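Local coordinates for protein fanconi-associated nuclease 1 homolog (Pseudomonas aeruginosa, PDB 5Y7Q) that belongs to the FAN1 family of nucleases, combining FAN1-type HTH and SAP domains with a VRR-NUC domain, and is bound here to DNA, at residues E291-R304 with A315-E327. Sequence-based numbering, arbitrary orientation.
With nucleotides of chain D.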
loop_
_atom_site.group_PDB
_atom_site.type_symbol
_atom_site.label_atom_id
_atom_site.label_comp_id
_atom_site.label_asym_id
_atom_site.label_seq_id
_atom_site.Cartn_x
_atom_site.Cartn_y
_atom_site.Cartn_z
ATOM N N GLU A 291 -1.908 -22.630 -0.794
ATOM C CA GLU A 291 -3.087 -23.006 -1.558
ATOM C C GLU A 291 -2.758 -23.086 -3.039
ATOM O O GLU A 291 -3.246 -23.978 -3.742
ATOM C CB GLU A 291 -4.205 -21.998 -1.291
ATOM C CG GLU A 291 -5.601 -22.577 -1.105
ATOM C CD GLU A 291 -6.656 -21.494 -0.875
ATOM O OE1 GLU A 291 -6.343 -20.456 -0.233
ATOM O OE2 GLU A 291 -7.796 -21.680 -1.358
ATOM N N LYS A 292 -1.899 -22.184 -3.526
ATOM C CA LYS A 292 -1.470 -22.263 -4.918
ATOM C C LYS A 292 -0.755 -23.578 -5.196
ATOM O O LYS A 292 -1.020 -24.243 -6.205
ATOM C CB LYS A 292 -0.580 -21.071 -5.265
ATOM C CG LYS A 292 -1.358 -19.777 -5.496
ATOM C CD LYS A 292 -0.771 -18.929 -6.628
ATOM C CE LYS A 292 -0.414 -19.765 -7.870
ATOM N NZ LYS A 292 -1.484 -20.719 -8.337
ATOM N N GLN A 293 0.149 -23.975 -4.299
ATOM C CA GLN A 293 0.849 -25.256 -4.382
ATOM C C GLN A 293 -0.069 -26.447 -4.165
ATOM O O GLN A 293 0.407 -27.587 -4.221
ATOM C CB GLN A 293 1.995 -25.308 -3.365
ATOM C CG GLN A 293 3.365 -25.023 -3.946
ATOM C CD GLN A 293 3.345 -23.905 -4.975
ATOM O OE1 GLN A 293 3.540 -24.139 -6.174
ATOM N NE2 GLN A 293 3.108 -22.684 -4.511
ATOM N N ARG A 294 -1.342 -26.209 -3.849
ATOM C CA ARG A 294 -2.296 -27.268 -3.547
ATOM C C ARG A 294 -1.892 -28.049 -2.300
ATOM O O ARG A 294 -2.270 -29.212 -2.139
ATOM C CB ARG A 294 -2.495 -28.216 -4.734
ATOM C CG ARG A 294 -2.604 -27.499 -6.072
ATOM C CD ARG A 294 -3.228 -28.378 -7.135
ATOM N NE ARG A 294 -4.663 -28.128 -7.263
ATOM C CZ ARG A 294 -5.612 -28.854 -6.675
ATOM N NH1 ARG A 294 -5.292 -29.898 -5.911
ATOM N NH2 ARG A 294 -6.888 -28.541 -6.862
ATOM N N ASP A 295 -1.172 -27.407 -1.374
ATOM C CA ASP A 295 -0.935 -28.001 -0.061
ATOM C C ASP A 295 -2.000 -27.396 0.850
ATOM O O ASP A 295 -1.825 -26.327 1.444
ATOM C CB ASP A 295 0.482 -27.714 0.422
ATOM C CG ASP A 295 0.737 -28.216 1.843
ATOM O OD1 ASP A 295 1.724 -27.744 2.453
ATOM O OD2 ASP A 295 -0.031 -29.073 2.352
ATOM N N PHE A 296 -3.085 -28.135 1.006
ATOM C CA PHE A 296 -4.287 -27.584 1.598
ATOM C C PHE A 296 -4.263 -27.662 3.108
ATOM O O PHE A 296 -4.780 -26.768 3.787
ATOM C CB PHE A 296 -5.495 -28.293 1.008
ATOM C CG PHE A 296 -5.699 -27.967 -0.429
ATOM C CD1 PHE A 296 -5.695 -26.645 -0.843
ATOM C CD2 PHE A 296 -5.845 -28.961 -1.375
ATOM C CE1 PHE A 296 -5.876 -26.303 -2.173
ATOM C CE2 PHE A 296 -6.011 -28.636 -2.715
ATOM C CZ PHE A 296 -6.028 -27.297 -3.111
ATOM N N ASP A 297 -3.667 -28.720 3.643
ATOM C CA ASP A 297 -3.586 -28.834 5.085
ATOM C C ASP A 297 -2.738 -27.704 5.661
ATOM O O ASP A 297 -3.142 -27.038 6.622
ATOM C CB ASP A 297 -3.053 -30.221 5.448
ATOM C CG ASP A 297 -3.926 -31.353 4.872
ATOM O OD1 ASP A 297 -5.083 -31.080 4.489
ATOM O OD2 ASP A 297 -3.464 -32.515 4.802
ATOM N N LEU A 298 -1.602 -27.413 5.038
ATOM C CA LEU A 298 -0.756 -26.355 5.575
ATOM C C LEU A 298 -1.402 -24.986 5.401
ATOM O O LEU A 298 -1.315 -24.144 6.304
ATOM C CB LEU A 298 0.621 -26.404 4.922
ATOM C CG LEU A 298 1.623 -25.330 5.338
ATOM C CD1 LEU A 298 1.694 -25.156 6.849
ATOM C CD2 LEU A 298 2.983 -25.702 4.777
ATOM N N ALA A 299 -2.048 -24.744 4.250
ATOM C CA ALA A 299 -2.784 -23.491 4.047
ATOM C C ALA A 299 -3.828 -23.300 5.133
ATOM O O ALA A 299 -3.896 -22.245 5.771
ATOM C CB ALA A 299 -3.453 -23.467 2.673
ATOM N N GLN A 300 -4.634 -24.329 5.370
ATOM C CA GLN A 300 -5.591 -24.293 6.460
ATOM C C GLN A 300 -4.922 -23.936 7.790
ATOM O O GLN A 300 -5.382 -23.037 8.501
ATOM C CB GLN A 300 -6.290 -25.641 6.545
ATOM C CG GLN A 300 -7.122 -25.748 7.756
ATOM C CD GLN A 300 -6.429 -26.439 8.879
ATOM O OE1 GLN A 300 -6.870 -26.362 10.033
ATOM N NE2 GLN A 300 -5.346 -27.135 8.566
ATOM N N ARG A 301 -3.848 -24.650 8.157
ATOM C CA ARG A 301 -3.132 -24.346 9.397
ATOM C C ARG A 301 -2.764 -22.863 9.478
ATOM O O ARG A 301 -3.077 -22.172 10.466
ATOM C CB ARG A 301 -1.868 -25.197 9.480
ATOM C CG ARG A 301 -1.729 -26.096 10.681
ATOM C CD ARG A 301 -0.251 -26.480 10.866
ATOM N NE ARG A 301 -0.081 -27.826 11.410
ATOM C CZ ARG A 301 0.110 -28.920 10.670
ATOM N NH1 ARG A 301 0.252 -30.100 11.264
ATOM N NH2 ARG A 301 0.166 -28.841 9.339
ATOM N N LEU A 302 -2.106 -22.350 8.425
ATOM C CA LEU A 302 -1.580 -20.986 8.467
ATOM C C LEU A 302 -2.705 -19.951 8.481
ATOM O O LEU A 302 -2.653 -18.987 9.247
ATOM C CB LEU A 302 -0.618 -20.738 7.297
ATOM C CG LEU A 302 0.631 -21.625 7.167
ATOM C CD1 LEU A 302 1.406 -21.334 5.876
ATOM C CD2 LEU A 302 1.570 -21.463 8.341
ATOM N N TYR A 303 -3.734 -20.127 7.645
ATOM C CA TYR A 303 -4.923 -19.272 7.746
ATOM C C TYR A 303 -5.536 -19.309 9.153
ATOM O O TYR A 303 -5.930 -18.268 9.697
ATOM C CB TYR A 303 -5.983 -19.696 6.728
ATOM C CG TYR A 303 -5.745 -19.310 5.283
ATOM C CD1 TYR A 303 -5.374 -18.006 4.929
ATOM C CD2 TYR A 303 -5.934 -20.244 4.262
ATOM C CE1 TYR A 303 -5.183 -17.650 3.588
ATOM C CE2 TYR A 303 -5.732 -19.902 2.937
ATOM C CZ TYR A 303 -5.359 -18.611 2.606
ATOM O OH TYR A 303 -5.183 -18.298 1.281
ATOM N N ARG A 304 -5.637 -20.500 9.753
ATOM C CA ARG A 304 -6.280 -20.618 11.055
ATOM C C ARG A 304 -5.505 -19.912 12.151
ATOM O O ARG A 304 -6.113 -19.429 13.108
ATOM C CB ARG A 304 -6.505 -22.081 11.418
ATOM C CG ARG A 304 -7.865 -22.566 10.935
ATOM C CD ARG A 304 -8.621 -23.288 12.000
ATOM N NE ARG A 304 -8.662 -24.701 11.673
ATOM C CZ ARG A 304 -9.313 -25.604 12.391
ATOM N NH1 ARG A 304 -9.976 -25.216 13.483
ATOM N NH2 ARG A 304 -9.298 -26.885 12.015
ATOM N N ALA A 315 -9.667 -20.380 5.535
ATOM C CA ALA A 315 -9.370 -21.654 6.173
ATOM C C ALA A 315 -10.501 -22.659 5.945
ATOM O O ALA A 315 -10.245 -23.827 5.621
ATOM C CB ALA A 315 -9.091 -21.447 7.666
ATOM N N ILE A 316 -11.764 -22.233 6.116
ATOM C CA ILE A 316 -12.885 -23.125 5.788
ATOM C C ILE A 316 -12.753 -23.623 4.355
ATOM O O ILE A 316 -12.777 -24.833 4.080
ATOM C CB ILE A 316 -14.236 -22.418 5.997
ATOM C CG1 ILE A 316 -14.381 -21.950 7.439
ATOM C CG2 ILE A 316 -15.370 -23.341 5.629
ATOM C CD1 ILE A 316 -15.256 -20.745 7.599
ATOM N N ARG A 317 -12.588 -22.690 3.421
ATOM C CA ARG A 317 -12.492 -23.082 2.024
ATOM C C ARG A 317 -11.296 -23.999 1.780
ATOM O O ARG A 317 -11.391 -24.922 0.964
ATOM C CB ARG A 317 -12.427 -21.835 1.142
ATOM C CG ARG A 317 -12.254 -22.122 -0.341
ATOM C CD ARG A 317 -13.330 -23.057 -0.912
ATOM N NE ARG A 317 -13.036 -23.426 -2.300
ATOM C CZ ARG A 317 -13.647 -24.403 -2.969
ATOM N NH1 ARG A 317 -14.596 -25.117 -2.384
ATOM N NH2 ARG A 317 -13.307 -24.669 -4.225
ATOM N N SER A 318 -10.176 -23.796 2.489
ATOM C CA SER A 318 -9.042 -24.700 2.310
ATOM C C SER A 318 -9.357 -26.098 2.821
ATOM O O SER A 318 -9.030 -27.087 2.158
ATOM C CB SER A 318 -7.795 -24.163 3.006
ATOM O OG SER A 318 -7.229 -23.092 2.279
ATOM N N LEU A 319 -9.979 -26.207 3.998
ATOM C CA LEU A 319 -10.372 -27.525 4.480
ATOM C C LEU A 319 -11.270 -28.214 3.464
ATOM O O LEU A 319 -11.044 -29.381 3.104
ATOM C CB LEU A 319 -11.057 -27.420 5.839
ATOM C CG LEU A 319 -10.157 -27.126 7.047
ATOM C CD1 LEU A 319 -10.905 -26.437 8.185
ATOM C CD2 LEU A 319 -9.437 -28.390 7.545
ATOM N N GLU A 320 -12.274 -27.488 2.953
ATOM C CA GLU A 320 -13.137 -28.071 1.930
ATOM C C GLU A 320 -12.311 -28.589 0.748
ATOM O O GLU A 320 -12.490 -29.729 0.306
ATOM C CB GLU A 320 -14.188 -27.057 1.469
ATOM C CG GLU A 320 -15.325 -27.684 0.674
ATOM C CD GLU A 320 -16.196 -26.659 -0.052
ATOM O OE1 GLU A 320 -17.293 -27.035 -0.545
ATOM O OE2 GLU A 320 -15.787 -25.482 -0.149
ATOM N N ARG A 321 -11.383 -27.769 0.238
ATOM C CA ARG A 321 -10.537 -28.217 -0.863
ATOM C C ARG A 321 -9.698 -29.432 -0.467
ATOM O O ARG A 321 -9.454 -30.314 -1.298
ATOM C CB ARG A 321 -9.647 -27.062 -1.348
ATOM C CG ARG A 321 -10.101 -26.434 -2.662
ATOM C CD ARG A 321 -9.716 -24.952 -2.869
ATOM N NE ARG A 321 -8.466 -24.708 -3.611
ATOM C CZ ARG A 321 -8.185 -25.136 -4.849
ATOM N NH1 ARG A 321 -9.037 -25.894 -5.543
ATOM N NH2 ARG A 321 -7.018 -24.814 -5.397
ATOM N N GLY A 322 -9.278 -29.523 0.795
ATOM C CA GLY A 322 -8.510 -30.676 1.227
ATOM C C GLY A 322 -9.328 -31.898 1.558
ATOM O O GLY A 322 -8.831 -32.825 2.208
ATOM N N GLU A 323 -10.595 -31.899 1.141
ATOM C CA GLU A 323 -11.559 -32.952 1.448
ATOM C C GLU A 323 -11.723 -33.161 2.956
ATOM O O GLU A 323 -12.108 -34.240 3.401
ATOM C CB GLU A 323 -11.188 -34.255 0.732
ATOM C CG GLU A 323 -11.235 -34.106 -0.808
ATOM C CD GLU A 323 -10.876 -35.381 -1.579
ATOM O OE1 GLU A 323 -10.562 -36.420 -0.941
ATOM O OE2 GLU A 323 -10.909 -35.338 -2.833
ATOM N N ARG A 324 -11.479 -32.132 3.770
ATOM C CA ARG A 324 -11.757 -32.243 5.200
ATOM C C ARG A 324 -13.071 -31.505 5.434
ATOM O O ARG A 324 -13.106 -30.328 5.804
ATOM C CB ARG A 324 -10.597 -31.669 6.024
ATOM C CG ARG A 324 -9.248 -32.375 5.732
ATOM C CD ARG A 324 -7.985 -31.637 6.221
ATOM N NE ARG A 324 -7.891 -31.517 7.678
ATOM C CZ ARG A 324 -6.883 -30.922 8.320
ATOM N NH1 ARG A 324 -5.875 -30.395 7.627
ATOM N NH2 ARG A 324 -6.880 -30.850 9.654
ATOM N N PHE A 325 -14.157 -32.260 5.351
ATOM C CA PHE A 325 -15.484 -31.663 5.359
ATOM C C PHE A 325 -16.021 -31.427 6.763
ATOM O O PHE A 325 -16.745 -30.456 6.988
ATOM C CB PHE A 325 -16.446 -32.535 4.562
ATOM C CG PHE A 325 -16.041 -32.717 3.146
ATOM C CD1 PHE A 325 -16.005 -31.639 2.283
ATOM C CD2 PHE A 325 -15.693 -33.962 2.664
ATOM C CE1 PHE A 325 -15.628 -31.804 0.964
ATOM C CE2 PHE A 325 -15.315 -34.129 1.347
ATOM C CZ PHE A 325 -15.280 -33.051 0.500
ATOM N N ALA A 326 -15.718 -32.321 7.701
ATOM C CA ALA A 326 -16.274 -32.189 9.037
ATOM C C ALA A 326 -15.646 -31.013 9.756
ATOM O O ALA A 326 -16.341 -30.235 10.414
ATOM C CB ALA A 326 -16.071 -33.480 9.822
ATOM N N GLU A 327 -14.330 -30.849 9.624
ATOM C CA GLU A 327 -13.690 -29.674 10.197
ATOM C C GLU A 327 -14.191 -28.411 9.517
ATOM O O GLU A 327 -14.533 -27.431 10.182
ATOM C CB GLU A 327 -12.185 -29.789 10.065
ATOM C CG GLU A 327 -11.587 -30.899 10.887
ATOM C CD GLU A 327 -10.241 -31.324 10.344
ATOM O OE1 GLU A 327 -10.215 -32.059 9.317
ATOM O OE2 GLU A 327 -9.229 -30.884 10.934
ATOM P P DA D 3 -11.731 -21.207 -5.359
ATOM O OP1 DA D 3 -11.254 -22.072 -4.263
ATOM O OP2 DA D 3 -11.940 -19.777 -5.049
ATOM O "O5'" DA D 3 -10.736 -21.317 -6.616
ATOM C "C5'" DA D 3 -10.451 -22.600 -7.185
ATOM C "C4'" DA D 3 -9.376 -22.537 -8.264
ATOM O "O4'" DA D 3 -9.765 -21.629 -9.308
ATOM C "C3'" DA D 3 -8.020 -22.038 -7.830
ATOM O "O3'" DA D 3 -7.067 -22.507 -8.769
ATOM C "C2'" DA D 3 -8.205 -20.525 -7.929
ATOM C "C1'" DA D 3 -8.992 -20.441 -9.224
ATOM N N9 DA D 3 -9.940 -19.358 -9.311
ATOM C C8 DA D 3 -10.909 -19.026 -8.407
ATOM N N7 DA D 3 -11.673 -18.037 -8.797
ATOM C C5 DA D 3 -11.189 -17.726 -10.060
ATOM C C6 DA D 3 -11.569 -16.766 -11.010
ATOM N N6 DA D 3 -12.576 -15.913 -10.817
ATOM N N1 DA D 3 -10.871 -16.720 -12.173
ATOM C C2 DA D 3 -9.864 -17.583 -12.357
ATOM N N3 DA D 3 -9.417 -18.526 -11.536
ATOM C C4 DA D 3 -10.133 -18.545 -10.394
ATOM P P DT D 4 -5.531 -22.077 -8.654
ATOM O OP1 DT D 4 -4.730 -23.009 -9.471
ATOM O OP2 DT D 4 -5.218 -21.896 -7.217
ATOM O "O5'" DT D 4 -5.483 -20.658 -9.357
ATOM C "C5'" DT D 4 -4.474 -19.776 -9.009
ATOM C "C4'" DT D 4 -4.311 -18.726 -10.065
ATOM O "O4'" DT D 4 -5.608 -18.127 -10.318
ATOM C "C3'" DT D 4 -3.411 -17.567 -9.651
ATOM O "O3'" DT D 4 -2.924 -16.900 -10.817
ATOM C "C2'" DT D 4 -4.415 -16.698 -8.921
ATOM C "C1'" DT D 4 -5.543 -16.775 -9.931
ATOM N N1 DT D 4 -6.852 -16.347 -9.435
ATOM C C2 DT D 4 -7.611 -15.564 -10.258
ATOM O O2 DT D 4 -7.243 -15.221 -11.365
ATOM N N3 DT D 4 -8.814 -15.175 -9.750
ATOM C C4 DT D 4 -9.338 -15.506 -8.509
ATOM O O4 DT D 4 -10.449 -15.111 -8.142
ATOM C C5 DT D 4 -8.479 -16.337 -7.690
ATOM C C6 DT D 4 -7.285 -16.719 -8.177
ATOM P P DA D 2 -18.012 -19.961 -4.423
ATOM O OP1 DA D 2 -17.568 -20.333 -3.062
ATOM O OP2 DA D 2 -18.303 -18.537 -4.685
ATOM O "O5'" DA D 2 -16.910 -20.424 -5.488
ATOM C "C5'" DA D 2 -16.765 -21.809 -5.837
ATOM C "C4'" DA D 2 -15.425 -22.041 -6.488
ATOM O "O4'" DA D 2 -15.493 -21.624 -7.878
ATOM C "C3'" DA D 2 -14.299 -21.215 -5.864
ATOM O "O3'" DA D 2 -13.081 -21.919 -5.877
ATOM C "C2'" DA D 2 -14.228 -20.014 -6.775
ATOM C "C1'" DA D 2 -14.501 -20.646 -8.111
ATOM N N9 DA D 2 -14.982 -19.657 -9.044
ATOM C C8 DA D 2 -15.985 -18.753 -8.837
ATOM N N7 DA D 2 -16.169 -17.936 -9.840
ATOM C C5 DA D 2 -15.200 -18.316 -10.750
ATOM C C6 DA D 2 -14.868 -17.844 -12.024
ATOM N N6 DA D 2 -15.507 -16.841 -12.621
ATOM N N1 DA D 2 -13.852 -18.445 -12.666
ATOM C C2 DA D 2 -13.212 -19.455 -12.066
ATOM N N3 DA D 2 -13.434 -19.987 -10.871
ATOM C C4 DA D 2 -14.452 -19.365 -10.262
#
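E291 faces S318 and R321 where two nearly antiparallel helices, 296-304 and 311-321, form an alpha-alpha hairpin in a helical layer consistent with the TPR-like domain of FAN1 proteins. The segment axes approach to 8.3 Å at 163°. E291 OE2 makes a long salt bridge to R321 NE (3.8 Å) and a second one to R314, while OE1 accepts a hydrogen bond from the Y303 hydroxyl. R294, whose positive phi closes helix 273-292 in a Schellman motif, brings NH2 near R321 NH1, the two guanidinium planes almost perpendicular; R321 NH2 nears OP2 of DT4 of chain D. F296 has R321 CB over its ring centre, 3.9 Å from the centroid, a CH-pi contact. The chain of R321 bends at chi3 (94°), placing its guanidinium face against the rim at F296 CZ, with the sugar of DA3 of chain D on the opposite face. One turn earlier, R317 NE binds OP1 of DA3 of chain D (3.0 Å), so this helix presents arginines to the DNA backbone. D297 OD1 takes a weak, salt-bridging hydrogen bond from R324 NH1 (3.3 Å), extending the R324-E327 ion pair into a network. A299, with E291, F296 and Y303, forms the hole for S318, a knob whose OG bonds to R314 O. Q300 CG, set anti to the Q300 backbone N (chi1 171°), reaches L319 CG. Y303 CB meets A315 CB (3.7 Å), and S318 OG lies at the edge of the Y303 ring. R304 packs CG on A315 CB and grips Q300 OE1 side-on, through NE (2.9 Å) and NH2.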